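Local atomic coordinates of trimeric intracellular cation channel type 1B.2 (Caenorhabditis elegans, PDB entry 5EIK), a protein that forms a homotrimeric potassium channel that conducts potassium across the endoplasmic reticulum membrane, binds PIP2, and may supply counter-ions during intracellular calcium release. Residues A[42-47]-A[104-109]; A[75-80]-A[161-166]; A[136-141]-A[200-205]. All blocks are in the same frame, centred on the assembly; numbering follows the deposited sequence.

Contact 1 of 3, residues A[42-47]-A[104-109]; sequences SVRHDL and LVFYSP. With CPL (1-palmitoyl-2-linoleoyl-sn-glycero-3-phosphocholine), chain C.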
loop_
_atom_site.group_PDB
_atom_site.type_symbol
_atom_site.label_atom_id
_atom_site.label_comp_id
_atom_site.label_asym_id
_atom_site.label_seq_id
_atom_site.Cartn_x
_atom_site.Cartn_y
_atom_site.Cartn_z
ATOM N N SER A 42 10.658 19.920 5.384
ATOM C CA SER A 42 9.286 19.703 4.952
ATOM C C SER A 42 8.517 18.907 6.009
ATOM O O SER A 42 7.404 19.272 6.394
ATOM C CB SER A 42 9.277 18.973 3.606
ATOM O OG SER A 42 7.955 18.795 3.136
ATOM N N VAL A 43 9.111 17.824 6.490
ATOM C CA VAL A 43 8.446 17.024 7.506
ATOM C C VAL A 43 8.220 17.873 8.753
ATOM O O VAL A 43 7.187 17.756 9.407
ATOM C CB VAL A 43 9.274 15.782 7.889
ATOM C CG1 VAL A 43 8.655 15.097 9.093
ATOM C CG2 VAL A 43 9.331 14.814 6.713
ATOM N N ARG A 44 9.185 18.729 9.074
ATOM C CA ARG A 44 9.071 19.588 10.244
ATOM C C ARG A 44 7.962 20.624 10.074
ATOM O O ARG A 44 7.225 20.915 11.014
ATOM C CB ARG A 44 10.407 20.278 10.525
ATOM C CG ARG A 44 10.350 21.290 11.650
ATOM C CD ARG A 44 11.728 21.554 12.259
ATOM N NE ARG A 44 11.685 22.702 13.161
ATOM C CZ ARG A 44 12.686 23.084 13.944
ATOM N NH1 ARG A 44 13.828 22.414 13.949
ATOM N NH2 ARG A 44 12.539 24.144 14.724
ATOM N N HIS A 45 7.835 21.179 8.876
ATOM C CA HIS A 45 6.782 22.153 8.619
ATOM C C HIS A 45 5.422 21.449 8.719
ATOM O O HIS A 45 4.477 21.978 9.307
ATOM C CB HIS A 45 6.950 22.761 7.227
ATOM C CG HIS A 45 5.878 23.740 6.863
ATOM N ND1 HIS A 45 5.772 24.984 7.449
ATOM C CD2 HIS A 45 4.855 23.655 5.979
ATOM C CE1 HIS A 45 4.732 25.621 6.942
ATOM N NE2 HIS A 45 4.159 24.836 6.048
ATOM N N ASP A 46 5.332 20.245 8.156
ATOM C CA ASP A 46 4.088 19.493 8.194
ATOM C C ASP A 46 3.713 19.005 9.593
ATOM O O ASP A 46 2.555 18.688 9.847
ATOM C CB ASP A 46 4.153 18.301 7.228
ATOM C CG ASP A 46 4.172 18.732 5.764
ATOM O OD1 ASP A 46 3.535 19.756 5.435
ATOM O OD2 ASP A 46 4.807 18.043 4.938
ATOM N N LEU A 47 4.683 18.949 10.503
ATOM C CA LEU A 47 4.409 18.495 11.864
ATOM C C LEU A 47 3.721 19.552 12.715
ATOM O O LEU A 47 3.066 19.226 13.703
ATOM C CB LEU A 47 5.699 18.042 12.550
ATOM C CG LEU A 47 6.105 16.591 12.278
ATOM C CD1 LEU A 47 7.474 16.299 12.881
ATOM C CD2 LEU A 47 5.048 15.660 12.863
ATOM N N LEU A 104 20.425 16.742 13.099
ATOM C CA LEU A 104 20.811 18.140 13.126
ATOM C C LEU A 104 19.633 19.085 12.892
ATOM O O LEU A 104 19.534 20.125 13.535
ATOM C CB LEU A 104 21.896 18.407 12.080
ATOM C CG LEU A 104 23.248 17.722 12.293
ATOM C CD1 LEU A 104 24.184 18.077 11.156
ATOM C CD2 LEU A 104 23.852 18.171 13.612
ATOM N N VAL A 105 18.736 18.729 11.977
ATOM C CA VAL A 105 17.594 19.588 11.693
ATOM C C VAL A 105 16.630 19.698 12.870
ATOM O O VAL A 105 16.091 20.769 13.147
ATOM C CB VAL A 105 16.836 19.100 10.435
ATOM C CG1 VAL A 105 15.512 19.817 10.307
ATOM C CG2 VAL A 105 17.675 19.367 9.190
ATOM N N PHE A 106 16.420 18.599 13.581
ATOM C CA PHE A 106 15.507 18.628 14.714
ATOM C C PHE A 106 16.141 18.915 16.069
ATOM O O PHE A 106 15.485 19.472 16.943
ATOM C CB PHE A 106 14.728 17.303 14.819
ATOM C CG PHE A 106 13.614 17.172 13.825
ATOM C CD1 PHE A 106 13.856 16.712 12.532
ATOM C CD2 PHE A 106 12.316 17.519 14.180
ATOM C CE1 PHE A 106 12.820 16.597 11.610
ATOM C CE2 PHE A 106 11.272 17.408 13.267
ATOM C CZ PHE A 106 11.527 16.946 11.977
ATOM N N TYR A 107 17.407 18.558 16.257
ATOM C CA TYR A 107 18.013 18.752 17.574
ATOM C C TYR A 107 19.262 19.617 17.749
ATOM O O TYR A 107 19.777 19.702 18.862
ATOM C CB TYR A 107 18.283 17.380 18.186
ATOM C CG TYR A 107 17.105 16.443 18.086
ATOM C CD1 TYR A 107 15.910 16.716 18.749
ATOM C CD2 TYR A 107 17.185 15.280 17.325
ATOM C CE1 TYR A 107 14.822 15.852 18.653
ATOM C CE2 TYR A 107 16.107 14.411 17.222
ATOM C CZ TYR A 107 14.927 14.701 17.887
ATOM O OH TYR A 107 13.853 13.846 17.769
ATOM N N SER A 108 19.760 20.251 16.689
ATOM C CA SER A 108 20.956 21.084 16.842
ATOM C C SER A 108 20.688 22.125 17.924
ATOM O O SER A 108 19.594 22.681 18.007
ATOM C CB SER A 108 21.337 21.782 15.522
ATOM O OG SER A 108 20.463 22.853 15.215
ATOM N N PRO A 109 21.688 22.390 18.778
ATOM C CA PRO A 109 21.548 23.370 19.858
ATOM C C PRO A 109 21.209 24.758 19.328
ATOM O O PRO A 109 21.758 25.200 18.313
ATOM C CB PRO A 109 22.913 23.316 20.546
ATOM C CG PRO A 109 23.828 22.991 19.427
ATOM C CD PRO A 109 23.080 21.911 18.692
HETATM C C1 CPL C . 22.147 10.073 19.158
HETATM C C2 CPL C . 23.142 10.839 18.185
HETATM C C3 CPL C . 22.564 10.976 16.743
HETATM C C4 CPL C . 18.216 11.590 19.771
HETATM C C5 CPL C . 17.329 11.692 21.024
HETATM C C6 CPL C . 17.227 14.332 21.213
HETATM C C7 CPL C . 15.245 12.823 21.725
HETATM C C8 CPL C . 16.966 12.950 22.560
HETATM C C11 CPL C . 22.988 9.498 14.679
HETATM C C12 CPL C . 23.996 8.433 14.177
HETATM C C13 CPL C . 25.407 8.503 14.843
HETATM C C14 CPL C . 26.562 8.759 13.844
HETATM C C15 CPL C . 27.969 8.326 14.341
HETATM C C16 CPL C . 28.930 7.956 13.165
HETATM C C17 CPL C . 29.178 9.074 12.143
HETATM C C18 CPL C . 30.567 9.813 12.326
HETATM C C19 CPL C . 30.553 11.397 12.199
HETATM C C20 CPL C . 31.077 12.046 10.881
HETATM C C21 CPL C . 30.003 12.494 9.875
HETATM C C22 CPL C . 29.599 13.969 10.064
HETATM C C23 CPL C . 29.328 14.768 8.809
HETATM C C24 CPL C . 28.271 15.888 8.993
HETATM C C25 CPL C . 27.342 15.999 7.771
HETATM C C26 CPL C . 26.437 17.202 7.892
HETATM C C31 CPL C . 24.833 12.732 19.068
HETATM C C32 CPL C . 26.005 12.257 18.202
HETATM C C33 CPL C . 27.123 13.353 18.069
HETATM C C34 CPL C . 28.505 12.832 18.486
HETATM C C35 CPL C . 29.476 12.580 17.306
HETATM C C36 CPL C . 30.265 11.258 17.469
HETATM C C37 CPL C . 31.644 11.256 16.814
HETATM C C38 CPL C . 32.727 10.682 17.696
HETATM C C39 CPL C . 33.963 11.609 17.643
HETATM C C40 CPL C . 34.666 12.050 18.714
HETATM C C41 CPL C . 35.089 11.177 19.901
HETATM C C42 CPL C . 36.394 10.453 19.523
HETATM C C43 CPL C . 36.500 9.096 19.502
HETATM C C44 CPL C . 35.885 8.239 18.409
HETATM C C45 CPL C . 34.801 7.272 18.889
HETATM N N CPL C . 16.587 12.988 21.155
HETATM O O2 CPL C . 23.462 12.153 18.810
HETATM O O3 CPL C . 22.794 9.647 16.170
HETATM O O11 CPL C . 22.343 10.217 13.845
HETATM O O31 CPL C . 25.023 13.581 19.970
HETATM O O1P CPL C . 19.573 8.278 18.665
HETATM O O2P CPL C . 19.638 9.350 20.941
HETATM O O3P CPL C . 20.745 10.572 18.947
HETATM O O4P CPL C . 18.178 10.305 19.094
HETATM P P CPL C . 19.554 9.603 19.440
#
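Arg44 and Phe106 carry this contact between the first and third transmembrane helices. The arginine chain, with CG anti to the backbone N (chi1 175°) and extended on to NE, runs past the phenylalanine: Arg44 CB lies 3.8 Å from Phe106 CZ, while Arg44 CD sits 4.3 Å above one face of the Phe106 ring, displaced toward its rim. Leu47 crosses Phe106 at about a right angle and brings CD1 to 4.0 Å from Phe106 CE2; Val43 CG1 is more distant, at the ring edge. A flat ring suits this place, giving the aliphatic groups apolar surface. At the tip of Arg44, NH1 comes within 2.9 Å of Val105 O, with that oxygen in the guanidinium plane; NH2 forms a salt bridge with Asp111, and Phe114 adds a cation-pi contact. Next along the chain, Tyr107 has Phe106 CB over the centre of one ring face and choline methyl C6 of the bound phosphatidylcholine over the other, while its hydroxyl bonds Ser55 O. An alanine at Tyr107 would probably leave that carbonyl without its hydroxyl partner and the choline methyl without an aromatic face. Arg44 thus packs its aliphatic stem on a ring, while its charge is probably offset by the carboxylate of Asp111.

Contact 2 of 3, residues A[75-80]-A[161-166]; sequences FLSCFL and VAKGAG. With PT5 ([(2R)-1-octadecanoyloxy-3-[oxidanyl-[(1R,2R,3S,4R,5R,6S)-2,3,6-tris(oxidanyl)-4,5-diphosphonooxy-cyclohexyl]oxy-phospho ryl]oxy-propan-2-yl] (8Z)-icosa-5,8,11,14-tetraenoate), chain B.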
loop_
_atom_site.group_PDB
_atom_site.type_symbol
_atom_site.label_atom_id
_atom_site.label_comp_id
_atom_site.label_asym_id
_atom_site.label_seq_id
_atom_site.Cartn_x
_atom_site.Cartn_y
_atom_site.Cartn_z
ATOM N N PHE A 75 11.773 3.897 -2.511
ATOM C CA PHE A 75 10.796 2.964 -1.966
ATOM C C PHE A 75 9.702 2.711 -2.990
ATOM O O PHE A 75 9.309 1.566 -3.212
ATOM C CB PHE A 75 10.175 3.495 -0.674
ATOM C CG PHE A 75 11.099 3.456 0.503
ATOM C CD1 PHE A 75 11.663 2.256 0.921
ATOM C CD2 PHE A 75 11.396 4.616 1.201
ATOM C CE1 PHE A 75 12.510 2.214 2.027
ATOM C CE2 PHE A 75 12.236 4.588 2.301
ATOM C CZ PHE A 75 12.795 3.384 2.716
ATOM N N LEU A 76 9.214 3.771 -3.628
ATOM C CA LEU A 76 8.166 3.602 -4.622
ATOM C C LEU A 76 8.689 2.764 -5.788
ATOM O O LEU A 76 8.002 1.872 -6.296
ATOM C CB LEU A 76 7.691 4.962 -5.128
ATOM C CG LEU A 76 6.478 4.919 -6.063
ATOM C CD1 LEU A 76 5.396 4.027 -5.458
ATOM C CD2 LEU A 76 5.953 6.337 -6.278
ATOM N N SER A 77 9.917 3.055 -6.201
ATOM C CA SER A 77 10.538 2.329 -7.293
ATOM C C SER A 77 10.570 0.838 -6.980
ATOM O O SER A 77 10.136 0.033 -7.797
ATOM C CB SER A 77 11.961 2.849 -7.542
ATOM O OG SER A 77 12.602 2.113 -8.572
ATOM N N CYS A 78 11.070 0.466 -5.802
ATOM C CA CYS A 78 11.131 -0.952 -5.430
ATOM C C CYS A 78 9.728 -1.548 -5.422
ATOM O O CYS A 78 9.510 -2.675 -5.876
ATOM C CB CYS A 78 11.780 -1.131 -4.046
ATOM S SG CYS A 78 13.541 -0.682 -3.963
ATOM N N PHE A 79 8.774 -0.781 -4.906
ATOM C CA PHE A 79 7.398 -1.233 -4.860
ATOM C C PHE A 79 6.901 -1.587 -6.269
ATOM O O PHE A 79 6.312 -2.642 -6.476
ATOM C CB PHE A 79 6.512 -0.149 -4.249
ATOM C CG PHE A 79 5.045 -0.468 -4.294
ATOM C CD1 PHE A 79 4.503 -1.465 -3.489
ATOM C CD2 PHE A 79 4.206 0.217 -5.163
ATOM C CE1 PHE A 79 3.143 -1.780 -3.556
ATOM C CE2 PHE A 79 2.848 -0.092 -5.239
ATOM C CZ PHE A 79 2.318 -1.090 -4.433
ATOM N N LEU A 80 7.157 -0.715 -7.239
ATOM C CA LEU A 80 6.708 -0.959 -8.605
ATOM C C LEU A 80 7.380 -2.152 -9.275
ATOM O O LEU A 80 6.741 -2.893 -10.024
ATOM C CB LEU A 80 6.935 0.284 -9.469
ATOM C CG LEU A 80 6.241 1.569 -9.014
ATOM C CD1 LEU A 80 6.599 2.672 -9.985
ATOM C CD2 LEU A 80 4.727 1.367 -8.947
ATOM N N VAL A 161 9.622 8.438 -13.294
ATOM C CA VAL A 161 8.772 9.395 -12.603
ATOM C C VAL A 161 8.689 9.062 -11.111
ATOM O O VAL A 161 8.685 9.959 -10.265
ATOM C CB VAL A 161 7.354 9.400 -13.214
ATOM C CG1 VAL A 161 6.457 10.367 -12.472
ATOM C CG2 VAL A 161 7.431 9.789 -14.680
ATOM N N ALA A 162 8.635 7.772 -10.793
ATOM C CA ALA A 162 8.547 7.334 -9.401
ATOM C C ALA A 162 9.786 7.773 -8.635
ATOM O O ALA A 162 9.690 8.210 -7.491
ATOM C CB ALA A 162 8.389 5.811 -9.327
ATOM N N LYS A 163 10.947 7.657 -9.270
ATOM C CA LYS A 163 12.201 8.064 -8.643
ATOM C C LYS A 163 12.258 9.571 -8.440
ATOM O O LYS A 163 12.842 10.048 -7.469
ATOM C CB LYS A 163 13.401 7.632 -9.493
ATOM C CG LYS A 163 13.645 6.136 -9.513
ATOM C CD LYS A 163 14.099 5.620 -8.158
ATOM C CE LYS A 163 15.573 5.252 -8.163
ATOM N NZ LYS A 163 16.447 6.409 -8.500
ATOM N N GLY A 164 11.641 10.320 -9.352
ATOM C CA GLY A 164 11.663 11.770 -9.257
ATOM C C GLY A 164 10.544 12.445 -8.484
ATOM O O GLY A 164 10.751 13.517 -7.919
ATOM N N ALA A 165 9.364 11.834 -8.438
ATOM C CA ALA A 165 8.233 12.448 -7.740
ATOM C C ALA A 165 7.485 11.547 -6.751
ATOM O O ALA A 165 6.356 11.845 -6.370
ATOM C CB ALA A 165 7.248 12.995 -8.772
ATOM N N GLY A 166 8.106 10.458 -6.319
ATOM C CA GLY A 166 7.431 9.559 -5.394
ATOM C C GLY A 166 7.164 10.074 -3.989
ATOM O O GLY A 166 6.420 9.453 -3.229
HETATM O O12 PT5 B . 1.346 16.123 -7.460
HETATM P P1 PT5 B . 1.651 14.921 -6.580
HETATM O O13 PT5 B . 2.358 13.564 -7.404
HETATM O O11 PT5 B . 0.352 14.280 -5.812
HETATM O O6 PT5 B . 3.047 17.453 -3.954
HETATM O O1 PT5 B . 2.701 15.205 -5.435
HETATM C C1 PT5 B . 3.868 16.004 -5.661
HETATM C C6 PT5 B . 4.155 16.629 -4.327
HETATM C C2 PT5 B . 5.118 15.173 -6.138
HETATM O O2 PT5 B . 5.378 14.100 -5.212
HETATM C C3 PT5 B . 6.391 16.074 -6.172
HETATM O O3 PT5 B . 7.502 15.249 -6.494
HETATM C C4 PT5 B . 6.657 16.749 -4.850
HETATM O O4 PT5 B . 7.664 17.703 -5.001
HETATM P P4 PT5 B . 9.103 17.518 -4.256
HETATM O O41 PT5 B . 8.972 17.314 -2.659
HETATM O O42 PT5 B . 10.041 18.807 -4.526
HETATM O O43 PT5 B . 9.770 16.289 -4.813
HETATM C C5 PT5 B . 5.422 17.492 -4.305
HETATM O O5 PT5 B . 5.702 17.858 -2.955
HETATM P P5 PT5 B . 5.945 19.452 -2.681
HETATM O O52 PT5 B . 6.154 20.298 -4.013
HETATM O O51 PT5 B . 4.655 20.020 -1.763
HETATM O O53 PT5 B . 7.274 19.358 -1.683
HETATM C C7 PT5 B . 2.470 12.271 -6.746
HETATM C C8 PT5 B . 2.059 11.209 -7.783
HETATM C C9 PT5 B . 0.551 10.802 -7.736
HETATM O O16 PT5 B . 2.891 10.003 -7.571
HETATM C C10 PT5 B . 3.893 9.797 -8.475
HETATM O O17 PT5 B . 4.967 10.373 -8.444
HETATM O O18 PT5 B . 0.444 9.314 -7.674
HETATM C C11 PT5 B . -0.732 8.607 -8.093
HETATM O O19 PT5 B . -1.592 9.024 -8.921
HETATM C C12 PT5 B . 3.557 8.759 -9.546
HETATM C C13 PT5 B . 4.529 7.567 -9.733
HETATM C C14 PT5 B . 4.066 6.655 -10.892
HETATM C C15 PT5 B . 3.396 5.356 -10.408
HETATM C C16 PT5 B . 3.127 4.338 -11.554
HETATM C C17 PT5 B . 1.773 3.575 -11.405
HETATM C C18 PT5 B . 1.878 2.080 -11.719
HETATM C C19 PT5 B . 1.152 1.185 -11.227
HETATM C C20 PT5 B . 0.825 0.556 -9.862
HETATM C C21 PT5 B . -0.450 1.081 -9.155
HETATM C C22 PT5 B . -0.542 0.641 -7.681
HETATM C C23 PT5 B . -1.965 0.204 -7.274
HETATM C C24 PT5 B . -1.996 -1.161 -6.554
HETATM C C31 PT5 B . -0.855 7.238 -7.419
HETATM C C32 PT5 B . -0.014 6.140 -8.132
HETATM C C33 PT5 B . -0.022 4.773 -7.385
HETATM C C34 PT5 B . 1.167 4.562 -6.413
HETATM C C35 PT5 B . 1.212 3.237 -5.503
HETATM C C36 PT5 B . 0.825 3.224 -4.178
HETATM C C37 PT5 B . 0.134 1.964 -3.612
HETATM C C38 PT5 B . 0.714 1.729 -2.309
HETATM C C39 PT5 B . 0.112 1.932 -0.991
HETATM C C40 PT5 B . -0.113 3.316 -0.469
HETATM C C25 PT5 B . -2.148 -1.009 -5.020
HETATM C C26 PT5 B . -1.939 -2.335 -4.271
HETATM C C41 PT5 B . -1.557 3.829 -0.408
HETATM C C42 PT5 B . -1.645 5.308 -0.013
HETATM C C43 PT5 B . -1.652 6.258 -1.217
#
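Leu76 and Leu80, one turn apart, both press on the methyl of Ala162, which a small residue allows. Leu80 CD1 stands 3.7 Å from Ala162 CB. Leu76 has CG anti to the backbone N (chi1 -173°), which turns CG to the same methyl, 3.9 Å from Ala162 CB. Farther out, Leu76 CD2 meets Gly166 CA at 3.7 Å. Glycine fits here: a CB at Gly166 would lie only 3.2 Å from Leu76 CD2 and would also clash with Ala162 O. The two short helical segments run nearly antiparallel, at 156°, with axes 8.3 Å apart. They belong to the second and fifth transmembrane segments, both discontinuous helices in this TRIC channel, and Gly166 lies where helix 153-165 gives way to helix 167-177. At that break Ala165 O accepts a 2.7 Å hydrogen bond from the inositol hydroxyl O2 of the bound PIP2. The more solvent-accessible side is at Lys163, whose CB points away from the other helix; there its bent stem meets Ser77, CD lying 3.6 Å from Ser77 CB. Lipid tails also pack on Leu76, Leu80 and Phe79, whose CE2 touches lipid carbon C35, and Phe79 meets Phe79 of the third subunit.

Contact 3 of 3, residues A[136-141]-A[200-205]; sequences HKIAAG and IASIVF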
loop_
_atom_site.group_PDB
_atom_site.type_symbol
_atom_site.label_atom_id
_atom_site.label_comp_id
_atom_site.label_asym_id
_atom_site.label_seq_id
_atom_site.Cartn_x
_atom_site.Cartn_y
_atom_site.Cartn_z
ATOM N N HIS A 136 19.219 13.372 -11.589
ATOM C CA HIS A 136 20.011 12.149 -11.560
ATOM C C HIS A 136 19.161 10.950 -11.132
ATOM O O HIS A 136 19.361 9.844 -11.626
ATOM C CB HIS A 136 21.185 12.294 -10.585
ATOM C CG HIS A 136 21.892 11.005 -10.310
ATOM N ND1 HIS A 136 22.835 10.476 -11.163
ATOM C CD2 HIS A 136 21.757 10.112 -9.299
ATOM C CE1 HIS A 136 23.251 9.312 -10.690
ATOM N NE2 HIS A 136 22.610 9.070 -9.561
ATOM N N LYS A 137 18.228 11.158 -10.201
ATOM C CA LYS A 137 17.377 10.057 -9.732
ATOM C C LYS A 137 16.511 9.533 -10.877
ATOM O O LYS A 137 16.397 8.327 -11.082
ATOM C CB LYS A 137 16.458 10.509 -8.592
ATOM C CG LYS A 137 17.152 10.890 -7.300
ATOM C CD LYS A 137 16.122 11.225 -6.225
ATOM C CE LYS A 137 16.766 11.446 -4.867
ATOM N NZ LYS A 137 17.634 10.301 -4.482
ATOM N N ILE A 138 15.895 10.454 -11.610
ATOM C CA ILE A 138 15.059 10.088 -12.734
ATOM C C ILE A 138 15.851 9.318 -13.784
ATOM O O ILE A 138 15.413 8.266 -14.244
ATOM C CB ILE A 138 14.437 11.335 -13.377
ATOM C CG1 ILE A 138 13.537 12.025 -12.354
ATOM C CG2 ILE A 138 13.661 10.948 -14.646
ATOM C CD1 ILE A 138 12.923 13.287 -12.831
ATOM N N ALA A 139 17.025 9.833 -14.148
ATOM C CA ALA A 139 17.859 9.192 -15.166
ATOM C C ALA A 139 18.285 7.805 -14.720
ATOM O O ALA A 139 18.265 6.859 -15.506
ATOM C CB ALA A 139 19.090 10.055 -15.475
ATOM N N ALA A 140 18.660 7.687 -13.451
ATOM C CA ALA A 140 19.079 6.404 -12.898
ATOM C C ALA A 140 17.904 5.435 -12.902
ATOM O O ALA A 140 18.068 4.249 -13.187
ATOM C CB ALA A 140 19.600 6.587 -11.467
ATOM N N GLY A 141 16.721 5.955 -12.582
ATOM C CA GLY A 141 15.529 5.132 -12.559
ATOM C C GLY A 141 15.232 4.554 -13.930
ATOM O O GLY A 141 14.899 3.372 -14.060
ATOM N N ILE A 200 7.889 14.614 -18.093
ATOM C CA ILE A 200 8.569 15.035 -19.320
ATOM C C ILE A 200 10.024 14.578 -19.309
ATOM O O ILE A 200 10.500 13.968 -20.267
ATOM C CB ILE A 200 8.509 16.576 -19.498
ATOM C CG1 ILE A 200 7.050 17.026 -19.635
ATOM C CG2 ILE A 200 9.296 17.000 -20.729
ATOM C CD1 ILE A 200 6.276 16.283 -20.714
ATOM N N ALA A 201 10.723 14.863 -18.219
ATOM C CA ALA A 201 12.119 14.466 -18.100
ATOM C C ALA A 201 12.268 12.960 -18.292
ATOM O O ALA A 201 13.195 12.486 -18.962
ATOM C CB ALA A 201 12.672 14.871 -16.727
ATOM N N SER A 202 11.348 12.209 -17.703
ATOM C CA SER A 202 11.397 10.754 -17.795
ATOM C C SER A 202 11.195 10.265 -19.225
ATOM O O SER A 202 11.914 9.377 -19.699
ATOM C CB SER A 202 10.345 10.133 -16.877
ATOM O OG SER A 202 10.538 8.739 -16.782
ATOM N N ILE A 203 10.206 10.833 -19.906
ATOM C CA ILE A 203 9.933 10.469 -21.290
ATOM C C ILE A 203 11.186 10.757 -22.123
ATOM O O ILE A 203 11.664 9.906 -22.878
ATOM C CB ILE A 203 8.750 11.288 -21.850
ATOM C CG1 ILE A 203 7.438 10.759 -21.279
ATOM C CG2 ILE A 203 8.758 11.256 -23.374
ATOM C CD1 ILE A 203 6.243 11.621 -21.615
ATOM N N VAL A 204 11.716 11.960 -21.957
ATOM C CA VAL A 204 12.904 12.401 -22.678
ATOM C C VAL A 204 14.096 11.474 -22.488
ATOM O O VAL A 204 14.788 11.159 -23.450
ATOM C CB VAL A 204 13.296 13.834 -22.253
ATOM C CG1 VAL A 204 14.707 14.166 -22.725
ATOM C CG2 VAL A 204 12.298 14.828 -22.844
ATOM N N PHE A 205 14.341 11.041 -21.256
ATOM C CA PHE A 205 15.461 10.148 -20.991
ATOM C C PHE A 205 15.191 8.765 -21.550
ATOM O O PHE A 205 16.109 8.057 -21.951
ATOM C CB PHE A 205 15.731 10.040 -19.483
ATOM C CG PHE A 205 16.285 11.294 -18.868
ATOM C CD1 PHE A 205 17.097 12.157 -19.611
ATOM C CD2 PHE A 205 16.031 11.596 -17.535
ATOM C CE1 PHE A 205 17.641 13.296 -19.031
ATOM C CE2 PHE A 205 16.574 12.734 -16.944
ATOM C CZ PHE A 205 17.381 13.588 -17.696
#
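Ser202 OG hydrogen-bonds Ile157 O of helix 153-165, and toward Ile138 the serine presents CA and CB. Ile138 does most of the touching from its side. Its CG2 branch, anti to the backbone N, approaches Phe205 at the ring edge, 3.8 Å from CD2, and the same Ile138 methyl lies 3.9 Å from Ser202 CA. Ile138 and Phe205 cross at about a right angle. The other branch of Ile138 ends in CD1, 4.2 Å from Ala201 CB. Ala139 comes instead over a face of the Phe205 ring, CB standing 4.0 Å from CE2; a small residue suits this spot, since it lets the ring settle close to the helix backbone. Phe205 thus fits against two successive residues, one at its edge and one on its face. Just before Ile138, Lys137 O accepts the helical bond from Gly141 N and, more weakly, one from Lys163 NZ. Phe229 of helix 218-238 adds a further apolar neighbour to Ile138. With axes 9.5 Å apart and inclined at 43°, this is apolar helix-helix packing within the membrane, joining the fourth and sixth transmembrane helices of the TRIC fold one turn beyond the PIP2-binding Arg134.

From the N terminus, helix 30-47 opens contact 1, which closes when helix 92-107 returns to it, tying the first transmembrane helix to the third. Before that loop is shut, helix 72-81 has opened contact 2, completed by helix 153-165, so these two contacts cross along the chain. Contact 3 starts on helix 120-148, inside the span of contact 2, and closes on helix 194-209; these two cross as well, whereas contacts 1 and 3 follow in series. In space, contacts 2 and 3 adjoin, with Gly164 packing on Ile138 and Lys163 on Gly141. Contact 1 stands apart, its centre 24 Å from that of contact 2 and 30 Å from that of contact 3.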